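PDB 3OOX: putative 2OG-Fe(II) oxygenase family protein from Caulobacter crescentus CB15, which probably acts as an iron(II)-dependent oxygenase that forms ethylene from 2-oxoglutarate and oxidises L-arginine with 2-oxoglutarate as co-substrate. Local coordinates for residues 136-141 / 199-204; 10-15 / 142-147. All coordinates share one frame; numbering follows the deposited sequence.

Contact 1 (136-141 / 199-204); sequences NSLDGM and LLLGAE. With EDO (1,2-ethanediol), chain F.
The packing of a long helix against the major sheet of the oxygenase jelly roll brings Leu138 and Met141 onto Leu199 and Leu201. Helix 127-152 runs across strand 197-201 with 125° between the directions of the two short segments, and their axes come within 9.8 Å. The nearest CA atoms are those of Leu138 and Leu199, 7.1 Å apart. Leu199 points from the strand to the helix and sets both methyls against it: CD1 lies 4.1 Å from Leu138 O, and CD2 touches the same carbonyl oxygen as well as Met141 CG, the latter at 4.1 Å. All are van der Waals contacts; no hydrogen bond joins the segments. The Leu199 and Met141 side chains meet at about a right angle. Met141, built as selenomethionine, starts toward the strand, but bends at chi2 (59°) and again at chi3 (83°) carry its selenium end off toward Phe12 and Leu43, leaving CG to meet the leucine.

In the double-stranded beta-helix of 2-oxoglutarate oxygenases, the helix lies outside the barrel. Accordingly Leu199 and Leu201 come up to it while Leu200, between them, points away. Backbone bonds from Leu199 to Phe267 and Leu200 to Val228 hold strand 197-201 in the sheet. One helical turn before Met141, Leu138 sends CD2 to Leu201 CD1, methyl to methyl at 4.2 Å and at a slant. Leu227 touches Leu138, Met141 and Leu201, carrying the buried apolar layer on to the next strand. Farther on, Glu204 OE2 accepts a hydrogen bond from O1 of an ethanediol at 2.7 Å, to which Gly225 N also bonds.

Contact 2 (10-15 / 142-147); sequences VSFSLY and GGKVLE. With EDO (1,2-ethanediol), chain E.
Where the chain leaves strand 10-11 and turns into helix 13-17, it passes beside helix 127-152, with Tyr15 CA 8.1 Å from Lys144 CA, a gap bridged by side chains. Tyr15 and Lys144 reach into it from either segment. The Tyr15 CG is anti to the backbone N (chi1 174°), which sends the ring out to the long helix and places the phenol beside Glu147. There Tyr15 OH donates a hydrogen bond to Glu147 OE2 at 2.7 Å. The hydroxyl meets OE2 on its syn side, 27° out of the carboxylate plane. OE2 lies in the ring plane at its edge, and the carboxylate plane is turned 83° from the ring. Glu147 OE1 is meanwhile taken by a salt bridge to Arg157, so both oxygens of the carboxylate have partners and its rotation should be well fixed.

Strand 10-11 is an outermost strand of the major jelly-roll sheet and runs parallel to strand 35-39. Ser11 OG caps the following turn by accepting from Ser13 N at 3.0 Å, and it also bonds to Asp40. Lys144 lies across the Tyr15 ring, its CB 3.7 Å from Tyr15 CE1 and its CD over one face. That same CD meets the edge of the Phe12 ring, 3.9 Å from Phe12 CZ. Extended beyond CG, the lysine passes both rings before NZ bonds to the two hydroxyls of an ethanediol, O1 and O2, each at 3.0 Å; Asp42 holds this small molecule too.

Contacts 1 and 2 occupy consecutive turns of helix 127-152, and their centres are about 12 Å apart. The helix thus lies on the jelly-roll strand 197-201 through 136-141 and against the N-terminal segment 10-15 through 142-147. They touch directly: Met141 SE packs on Phe12 CE1 at 3.5 Å, and Leu199 CD2 reaches Gly142 N at 3.8 Å. Contact 1 is buried and apolar, whereas contact 2, farther from the centre of the chain, has one hydrogen bond across it and the charged side chains of Lys144 and Glu147. The ethanediol held by Lys144 lies about 6 Å from the Met141 side chain between nearest atoms; both ethanediols probably come from the crystallisation liquor.

Contact 1 (136-141 / 199-204)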
loop_
_atom_site.group_PDB
_atom_site.type_symbol
_atom_site.label_atom_id
_atom_site.label_comp_id
_atom_site.label_asym_id
_atom_site.label_seq_id
_atom_site.Cartn_x
_atom_site.Cartn_y
_atom_site.Cartn_z
ATOM N N ASN A 136 -1.647 -11.912 4.373
ATOM C CA ASN A 136 -2.711 -11.995 5.372
ATOM C C ASN A 136 -2.356 -11.270 6.662
ATOM O O ASN A 136 -3.238 -10.699 7.325
ATOM C CB ASN A 136 -3.053 -13.475 5.618
ATOM C CG ASN A 136 -3.748 -14.115 4.414
ATOM O OD1 ASN A 136 -3.272 -15.144 3.896
ATOM N ND2 ASN A 136 -4.823 -13.502 3.943
ATOM N N SER A 137 -1.078 -11.249 7.025
ATOM C CA SER A 137 -0.632 -10.503 8.182
ATOM C C SER A 137 -0.825 -8.993 8.028
ATOM O O SER A 137 -1.261 -8.312 8.946
ATOM C CB SER A 137 0.836 -10.809 8.431
ATOM O OG SER A 137 1.303 -10.059 9.510
ATOM N N LEU A 138 -0.454 -8.476 6.859
ATOM C CA LEU A 138 -0.627 -7.043 6.607
ATOM C C LEU A 138 -2.110 -6.693 6.441
ATOM O O LEU A 138 -2.537 -5.612 6.841
ATOM C CB LEU A 138 0.207 -6.621 5.408
ATOM C CG LEU A 138 1.710 -6.602 5.687
ATOM C CD1 LEU A 138 2.502 -6.435 4.385
ATOM C CD2 LEU A 138 2.098 -5.527 6.684
ATOM N N ASP A 139 -2.882 -7.596 5.836
ATOM C CA ASP A 139 -4.339 -7.393 5.701
ATOM C C ASP A 139 -4.957 -7.308 7.101
ATOM O O ASP A 139 -5.827 -6.462 7.359
ATOM C CB ASP A 139 -5.005 -8.525 4.891
ATOM C CG ASP A 139 -6.376 -8.158 4.398
ATOM O OD1 ASP A 139 -6.577 -7.009 3.951
ATOM O OD2 ASP A 139 -7.274 -9.039 4.430
ATOM N N GLY A 140 -4.488 -8.182 7.989
ATOM C CA GLY A 140 -4.979 -8.137 9.395
ATOM C C GLY A 140 -4.640 -6.866 10.153
ATOM O O GLY A 140 -5.475 -6.289 10.860
HETATM N N MSE A 141 -3.399 -6.427 10.013
HETATM C CA MSE A 141 -2.971 -5.190 10.655
HETATM C C MSE A 141 -3.742 -4.008 10.079
HETATM O O MSE A 141 -4.161 -3.092 10.782
HETATM C CB MSE A 141 -1.455 -4.995 10.567
HETATM C CG MSE A 141 -1.041 -3.689 11.137
HETATM SE SE MSE A 141 -1.536 -3.464 13.008
HETATM C CE MSE A 141 -0.009 -4.433 13.741
ATOM N N LEU A 199 -0.066 -0.144 3.460
ATOM C CA LEU A 199 0.789 -0.434 4.586
ATOM C C LEU A 199 2.193 -0.804 4.114
ATOM O O LEU A 199 2.349 -1.764 3.357
ATOM C CB LEU A 199 0.196 -1.568 5.431
ATOM C CG LEU A 199 -1.139 -1.251 6.084
ATOM C CD1 LEU A 199 -2.277 -1.844 5.263
ATOM C CD2 LEU A 199 -1.182 -1.726 7.553
ATOM N N LEU A 200 3.200 -0.052 4.565
ATOM C CA LEU A 200 4.580 -0.212 4.092
ATOM C C LEU A 200 5.553 -0.496 5.213
ATOM O O LEU A 200 5.834 0.365 6.050
ATOM C CB LEU A 200 5.031 1.070 3.389
ATOM C CG LEU A 200 6.422 1.077 2.781
ATOM C CD1 LEU A 200 6.563 0.117 1.619
ATOM C CD2 LEU A 200 6.768 2.511 2.380
ATOM N N LEU A 201 6.071 -1.714 5.186
ATOM C CA LEU A 201 7.216 -2.067 6.014
ATOM C C LEU A 201 8.539 -1.504 5.463
ATOM O O LEU A 201 8.642 -1.187 4.275
ATOM C CB LEU A 201 7.373 -3.578 6.094
ATOM C CG LEU A 201 6.230 -4.316 6.772
ATOM C CD1 LEU A 201 6.255 -5.820 6.306
ATOM C CD2 LEU A 201 6.274 -4.151 8.298
ATOM N N GLY A 202 9.549 -1.417 6.319
ATOM C CA GLY A 202 10.940 -1.223 5.873
ATOM C C GLY A 202 11.287 0.121 5.280
ATOM O O GLY A 202 12.265 0.220 4.529
ATOM N N ALA A 203 10.544 1.163 5.625
ATOM C CA ALA A 203 10.794 2.493 5.070
ATOM C C ALA A 203 11.959 3.261 5.718
ATOM O O ALA A 203 12.291 4.369 5.287
ATOM C CB ALA A 203 9.513 3.336 5.129
ATOM N N GLU A 204 12.571 2.701 6.767
ATOM C CA GLU A 204 13.698 3.365 7.399
ATOM C C GLU A 204 14.780 3.682 6.351
ATOM O O GLU A 204 15.178 2.816 5.563
ATOM C CB GLU A 204 14.259 2.535 8.569
ATOM C CG GLU A 204 14.732 1.133 8.230
ATOM C CD GLU A 204 13.655 0.058 8.370
ATOM O OE1 GLU A 204 12.448 0.356 8.232
ATOM O OE2 GLU A 204 14.024 -1.114 8.556
HETATM C C1 EDO F . 12.573 -3.610 9.337
HETATM O O1 EDO F . 12.089 -2.380 9.917
HETATM C C2 EDO F . 12.688 -4.749 10.349
HETATM O O2 EDO F . 13.327 -4.328 11.570
#

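Contact 2 (10-15 / 142-147)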
loop_
_atom_site.group_PDB
_atom_site.type_symbol
_atom_site.label_atom_id
_atom_site.label_comp_id
_atom_site.label_asym_id
_atom_site.label_seq_id
_atom_site.Cartn_x
_atom_site.Cartn_y
_atom_site.Cartn_z
ATOM N N VAL A 10 3.270 6.394 16.291
ATOM C CA VAL A 10 2.265 6.060 17.302
ATOM C C VAL A 10 2.447 4.573 17.591
ATOM O O VAL A 10 2.442 3.762 16.693
ATOM C CB VAL A 10 0.839 6.337 16.804
ATOM C CG1 VAL A 10 -0.252 5.918 17.855
ATOM C CG2 VAL A 10 0.663 7.819 16.418
ATOM N N SER A 11 2.652 4.207 18.864
ATOM C CA SER A 11 2.910 2.822 19.200
ATOM C C SER A 11 1.650 1.958 19.106
ATOM O O SER A 11 0.638 2.272 19.722
ATOM C CB SER A 11 3.484 2.692 20.620
ATOM O OG SER A 11 3.673 1.324 20.917
ATOM N N PHE A 12 1.778 0.855 18.383
ATOM C CA PHE A 12 0.744 -0.161 18.331
ATOM C C PHE A 12 0.442 -0.733 19.734
ATOM O O PHE A 12 -0.618 -1.297 19.931
ATOM C CB PHE A 12 1.107 -1.263 17.334
ATOM C CG PHE A 12 0.033 -2.292 17.170
ATOM C CD1 PHE A 12 -1.178 -1.959 16.574
ATOM C CD2 PHE A 12 0.202 -3.565 17.643
ATOM C CE1 PHE A 12 -2.193 -2.906 16.441
ATOM C CE2 PHE A 12 -0.820 -4.508 17.533
ATOM C CZ PHE A 12 -1.996 -4.179 16.929
ATOM N N SER A 13 1.339 -0.576 20.703
ATOM C CA SER A 13 1.048 -1.061 22.062
ATOM C C SER A 13 -0.220 -0.382 22.622
ATOM O O SER A 13 -0.919 -0.949 23.480
ATOM C CB SER A 13 2.267 -0.833 22.968
ATOM O OG SER A 13 2.463 0.545 23.197
ATOM N N LEU A 14 -0.539 0.814 22.122
ATOM C CA LEU A 14 -1.714 1.541 22.543
ATOM C C LEU A 14 -3.020 0.925 22.043
ATOM O O LEU A 14 -4.075 1.219 22.592
ATOM C CB LEU A 14 -1.652 3.019 22.130
ATOM C CG LEU A 14 -0.489 3.811 22.743
ATOM C CD1 LEU A 14 -0.456 5.208 22.119
ATOM C CD2 LEU A 14 -0.485 3.917 24.285
ATOM N N TYR A 15 -2.969 0.106 20.989
ATOM C CA TYR A 15 -4.179 -0.521 20.460
ATOM C C TYR A 15 -4.910 -1.295 21.569
ATOM O O TYR A 15 -6.115 -1.138 21.712
ATOM C CB TYR A 15 -3.822 -1.411 19.265
ATOM C CG TYR A 15 -4.976 -2.240 18.723
ATOM C CD1 TYR A 15 -5.807 -1.746 17.731
ATOM C CD2 TYR A 15 -5.205 -3.526 19.193
ATOM C CE1 TYR A 15 -6.876 -2.536 17.231
ATOM C CE2 TYR A 15 -6.229 -4.311 18.695
ATOM C CZ TYR A 15 -7.063 -3.821 17.727
ATOM O OH TYR A 15 -8.111 -4.630 17.272
ATOM N N GLY A 142 -3.971 -4.038 8.759
ATOM C CA GLY A 142 -4.798 -3.021 8.117
ATOM C C GLY A 142 -6.196 -2.923 8.712
ATOM O O GLY A 142 -6.719 -1.831 8.922
ATOM N N GLY A 143 -6.760 -4.078 9.030
ATOM C CA GLY A 143 -8.058 -4.112 9.724
ATOM C C GLY A 143 -8.014 -3.400 11.068
ATOM O O GLY A 143 -8.949 -2.694 11.419
ATOM N N LYS A 144 -6.945 -3.612 11.842
ATOM C CA LYS A 144 -6.791 -2.982 13.146
ATOM C C LYS A 144 -6.612 -1.465 13.022
ATOM O O LYS A 144 -7.159 -0.687 13.794
ATOM C CB LYS A 144 -5.650 -3.662 13.919
ATOM C CG LYS A 144 -5.951 -5.133 14.230
ATOM C CD LYS A 144 -4.821 -5.949 14.848
ATOM C CE LYS A 144 -5.100 -7.457 14.651
ATOM N NZ LYS A 144 -3.985 -8.267 15.175
ATOM N N VAL A 145 -5.847 -1.034 12.021
ATOM C CA VAL A 145 -5.699 0.382 11.714
ATOM C C VAL A 145 -7.046 0.996 11.313
ATOM O O VAL A 145 -7.390 2.112 11.714
ATOM C CB VAL A 145 -4.626 0.566 10.594
ATOM C CG1 VAL A 145 -4.612 1.994 10.091
ATOM C CG2 VAL A 145 -3.241 0.127 11.135
ATOM N N LEU A 146 -7.836 0.254 10.552
ATOM C CA LEU A 146 -9.140 0.730 10.145
ATOM C C LEU A 146 -10.084 0.853 11.340
ATOM O O LEU A 146 -10.948 1.731 11.358
ATOM C CB LEU A 146 -9.743 -0.143 9.034
ATOM C CG LEU A 146 -9.111 0.149 7.670
ATOM C CD1 LEU A 146 -9.425 -1.036 6.730
ATOM C CD2 LEU A 146 -9.580 1.481 7.078
ATOM N N GLU A 147 -9.931 -0.030 12.321
ATOM C CA GLU A 147 -10.698 0.170 13.578
ATOM C C GLU A 147 -10.426 1.533 14.217
ATOM O O GLU A 147 -11.342 2.187 14.697
ATOM C CB GLU A 147 -10.392 -0.921 14.581
ATOM C CG GLU A 147 -10.878 -2.312 14.245
ATOM C CD GLU A 147 -10.410 -3.314 15.293
ATOM O OE1 GLU A 147 -11.005 -3.349 16.399
ATOM O OE2 GLU A 147 -9.442 -4.048 15.039
HETATM C C1 EDO E . -4.845 -7.639 18.612
HETATM O O1 EDO E . -5.098 -8.881 17.944
HETATM C C2 EDO E . -3.358 -7.510 18.912
HETATM O O2 EDO E . -2.625 -7.435 17.672
#